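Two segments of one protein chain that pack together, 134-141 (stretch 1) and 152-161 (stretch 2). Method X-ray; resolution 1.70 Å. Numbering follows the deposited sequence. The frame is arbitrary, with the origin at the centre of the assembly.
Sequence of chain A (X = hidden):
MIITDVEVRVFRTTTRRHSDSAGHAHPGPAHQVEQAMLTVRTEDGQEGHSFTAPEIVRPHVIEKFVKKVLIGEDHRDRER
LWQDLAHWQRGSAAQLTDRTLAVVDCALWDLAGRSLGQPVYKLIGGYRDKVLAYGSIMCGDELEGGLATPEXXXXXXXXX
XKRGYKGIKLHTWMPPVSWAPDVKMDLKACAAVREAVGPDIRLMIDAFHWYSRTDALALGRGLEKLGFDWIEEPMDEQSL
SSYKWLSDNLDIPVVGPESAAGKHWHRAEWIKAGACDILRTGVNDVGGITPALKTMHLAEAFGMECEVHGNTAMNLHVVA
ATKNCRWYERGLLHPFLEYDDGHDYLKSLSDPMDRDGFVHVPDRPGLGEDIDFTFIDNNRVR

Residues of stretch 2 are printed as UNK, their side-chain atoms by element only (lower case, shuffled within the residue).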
# COMPACT_ATOMS: atom_id res chain seq x y z
N TYR A 134 -0.01 11.02 4.99
CA TYR A 134 -1.32 11.21 5.59
C TYR A 134 -1.53 10.03 6.52
O TYR A 134 -1.00 8.94 6.28
CB TYR A 134 -2.44 11.31 4.54
CG TYR A 134 -2.70 10.10 3.64
CD1 TYR A 134 -3.42 8.99 4.10
CD2 TYR A 134 -2.31 10.12 2.31
CE1 TYR A 134 -3.73 7.93 3.24
CE2 TYR A 134 -2.62 9.07 1.45
CZ TYR A 134 -3.33 7.98 1.91
OH TYR A 134 -3.64 6.97 1.03
N GLY A 135 -2.25 10.26 7.61
CA GLY A 135 -2.51 9.19 8.56
C GLY A 135 -3.69 8.41 8.02
O GLY A 135 -4.80 8.93 7.97
N SER A 136 -3.45 7.17 7.63
CA SER A 136 -4.49 6.31 7.07
C SER A 136 -5.11 5.47 8.19
O SER A 136 -4.49 4.54 8.70
CB SER A 136 -3.87 5.40 6.00
OG SER A 136 -4.83 4.98 5.05
N ILE A 137 -6.34 5.82 8.56
CA ILE A 137 -7.06 5.15 9.64
C ILE A 137 -7.69 3.81 9.26
O ILE A 137 -8.32 3.68 8.21
CB ILE A 137 -8.17 6.06 10.20
CG1 ILE A 137 -7.56 7.41 10.61
CG2 ILE A 137 -8.83 5.40 11.40
CD1 ILE A 137 -8.60 8.44 11.04
N MSE A 138 -7.51 2.81 10.13
CA MSE A 138 -8.08 1.48 9.90
C MSE A 138 -9.59 1.51 9.71
O MSE A 138 -10.26 2.46 10.12
CB MSE A 138 -7.80 0.55 11.09
CG MSE A 138 -6.37 0.08 11.23
SE MSE A 138 -6.26 -1.36 12.55
CE MSE A 138 -4.50 -2.01 12.10
N CYS A 139 -10.11 0.45 9.10
CA CYS A 139 -11.55 0.32 8.88
C CYS A 139 -12.24 0.40 10.23
O CYS A 139 -11.64 0.10 11.26
CB CYS A 139 -11.87 -1.04 8.24
SG CYS A 139 -11.27 -1.23 6.55
N GLY A 140 -13.50 0.81 10.22
CA GLY A 140 -14.24 0.92 11.47
C GLY A 140 -14.47 -0.41 12.16
O GLY A 140 -14.38 -1.48 11.55
N ASP A 141 -14.76 -0.35 13.46
CA ASP A 141 -15.00 -1.55 14.24
C ASP A 141 -16.16 -1.35 15.21
O ASP A 141 -16.95 -0.42 15.06
CB ASP A 141 -13.73 -1.96 15.01
CG ASP A 141 -13.12 -0.81 15.80
OD1 ASP A 141 -13.86 -0.14 16.55
OD2 ASP A 141 -11.90 -0.58 15.67
N UNK A 152 -15.72 8.70 17.64
CA UNK A 152 -14.42 8.05 17.83
C UNK A 152 -13.44 8.44 16.72
O UNK A 152 -12.24 8.56 16.96
o UNK A 152 -15.80 4.89 19.05
c UNK A 152 -14.56 6.52 17.84
c UNK A 152 -15.22 6.00 19.10
o UNK A 152 -15.15 6.68 20.14
N UNK A 153 -13.95 8.63 15.51
CA UNK A 153 -13.07 9.01 14.41
C UNK A 153 -12.61 10.45 14.62
O UNK A 153 -11.45 10.78 14.35
c UNK A 153 -14.68 6.54 12.81
c UNK A 153 -12.70 5.92 10.96
c UNK A 153 -12.76 7.19 11.53
c UNK A 153 -13.63 4.96 11.32
c UNK A 153 -13.75 7.52 12.46
o UNK A 153 -13.58 3.71 10.74
c UNK A 153 -14.63 5.26 12.24
c UNK A 153 -13.80 8.90 13.07
N UNK A 154 -13.52 11.29 15.09
CA UNK A 154 -13.17 12.68 15.33
C UNK A 154 -12.09 12.81 16.38
O UNK A 154 -11.16 13.60 16.23
N UNK A 155 -12.20 12.02 17.44
CA UNK A 155 -11.23 12.06 18.52
C UNK A 155 -9.87 11.55 18.07
O UNK A 155 -8.83 12.11 18.43
c UNK A 155 -12.60 13.11 21.15
n UNK A 155 -14.85 15.17 23.20
c UNK A 155 -13.73 14.69 22.68
n UNK A 155 -13.78 13.71 21.78
c UNK A 155 -12.95 11.82 20.41
n UNK A 155 -12.56 15.20 23.06
c UNK A 155 -11.73 11.23 19.71
N UNK A 156 -9.86 10.48 17.28
CA UNK A 156 -8.59 9.96 16.81
C UNK A 156 -7.94 10.96 15.86
O UNK A 156 -6.72 11.15 15.89
c UNK A 156 -6.46 7.87 16.69
c UNK A 156 -5.15 6.53 15.18
c UNK A 156 -6.19 6.56 14.26
c UNK A 156 -7.37 7.24 14.56
c UNK A 156 -8.80 8.61 16.11
c UNK A 156 -5.28 7.19 16.40
c UNK A 156 -7.51 7.91 15.77
N UNK A 157 -8.75 11.63 15.05
CA UNK A 157 -8.24 12.62 14.11
C UNK A 157 -7.50 13.74 14.84
O UNK A 157 -6.47 14.22 14.38
c UNK A 157 -9.39 13.20 13.28
N UNK A 158 -8.03 14.16 15.98
CA UNK A 158 -7.38 15.22 16.76
C UNK A 158 -5.99 14.75 17.18
O UNK A 158 -5.02 15.51 17.14
o UNK A 158 -9.68 17.54 19.68
c UNK A 158 -9.52 16.26 17.67
c UNK A 158 -8.20 15.57 17.99
c UNK A 158 -10.25 16.72 18.92
o UNK A 158 -11.38 16.25 19.15
N UNK A 159 -5.90 13.49 17.59
CA UNK A 159 -4.63 12.92 18.02
C UNK A 159 -3.62 12.88 16.87
O UNK A 159 -2.43 13.14 17.07
o UNK A 159 -5.65 11.55 19.75
c UNK A 159 -4.85 11.49 18.57
c UNK A 159 -3.52 10.83 18.90
N UNK A 160 -4.09 12.56 15.67
CA UNK A 160 -3.20 12.50 14.51
C UNK A 160 -2.69 13.88 14.10
O UNK A 160 -1.55 14.02 13.66
c UNK A 160 -5.08 9.86 12.34
c UNK A 160 -3.91 11.82 13.34
c UNK A 160 -3.11 9.49 13.86
c UNK A 160 -4.33 10.37 13.57
N UNK A 161 -3.53 14.90 14.25
CA UNK A 161 -3.12 16.26 13.90
C UNK A 161 -2.02 16.68 14.88
O UNK A 161 -1.04 17.30 14.49
c UNK A 161 -5.29 16.94 12.84
c UNK A 161 -3.81 18.68 13.85
c UNK A 161 -4.31 17.24 13.97

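Position 152 opens the helical stretch with two carbons, the second carrying two oxygens, a short carboxylate that can only be an aspartate: Asp152. Its CA-to-CB bond points toward stretch 1, yet the side chain stays short of contact.

Position 153 has one carbon leading to a six-carbon ring that bears a single oxygen. That oxygen lies 2.9 Å from Gly140 N, and a ring carbon lies 3.9 Å from Ile137 CG2. A hydroxylated ring makes this Tyr153. The approach of OH to Gly140 N has a poor angle for a hydrogen bond, and the hydroxyl is satisfied elsewhere in the structure. Gly140 CA sits at the ring's edge, near its plane, and an ideal CB there would fall 3.0 Å from Tyr153 OH, a clash; the bare glycine makes room for the phenol.

Position 154 has no side-chain atoms and touches nothing across the contact: Gly154. Position 155 carries three carbons, a nitrogen, then a carbon with two more nitrogens. This guanidinium identifies Arg155, exposed and out of reach.

Position 156 shows one carbon and a ring of six carbons without a heteroatom, one ring carbon 3.9 Å from Ile137 CD1. It is Phe156, with chi1 in t and CA-to-CB directed toward the strand. Position 157 has a single carbon, CB, on a CA-to-CB bond that points sideways; this CB lies 5.3 Å from Ile137 CD1: Ala157.

At position 158, three carbons end in two oxygens, one methylene longer than the carboxylate at the start, hence Glu158. Position 159 has one carbon carrying an oxygen and a carbon, the beta-branched alcohol of Thr159. Both are exposed and out of reach.

Position 160 holds four carbons forked at the second, and a terminal carbon rests 3.9 Å from Ile137 CG1. The fork beyond CB gives Leu160, its CA 6.8 Å from Gly135 CA. An ideal CB on Gly135 would stand a tight 3.3 Å from Leu160 CD1, so the absence of a side chain at Gly135 leaves room for this leucine methyl. Position 161 has one carbon carrying two others, a fork at CB itself: Val161, beyond reach.

The contact is a nearly antiparallel strand and helix, 152° between directions, joined without a cross-stretch hydrogen bond. Ile137 is the hub, meeting Tyr153, Phe156 and Leu160, whose spacing of three and four follows the helical repeat. Glycines at 135 and 140 leave space for the leucine and the tyrosine, while charged Arg155 and Glu158 remain out of reach.

Stretch 2 (152-161) DYGRFAETLV
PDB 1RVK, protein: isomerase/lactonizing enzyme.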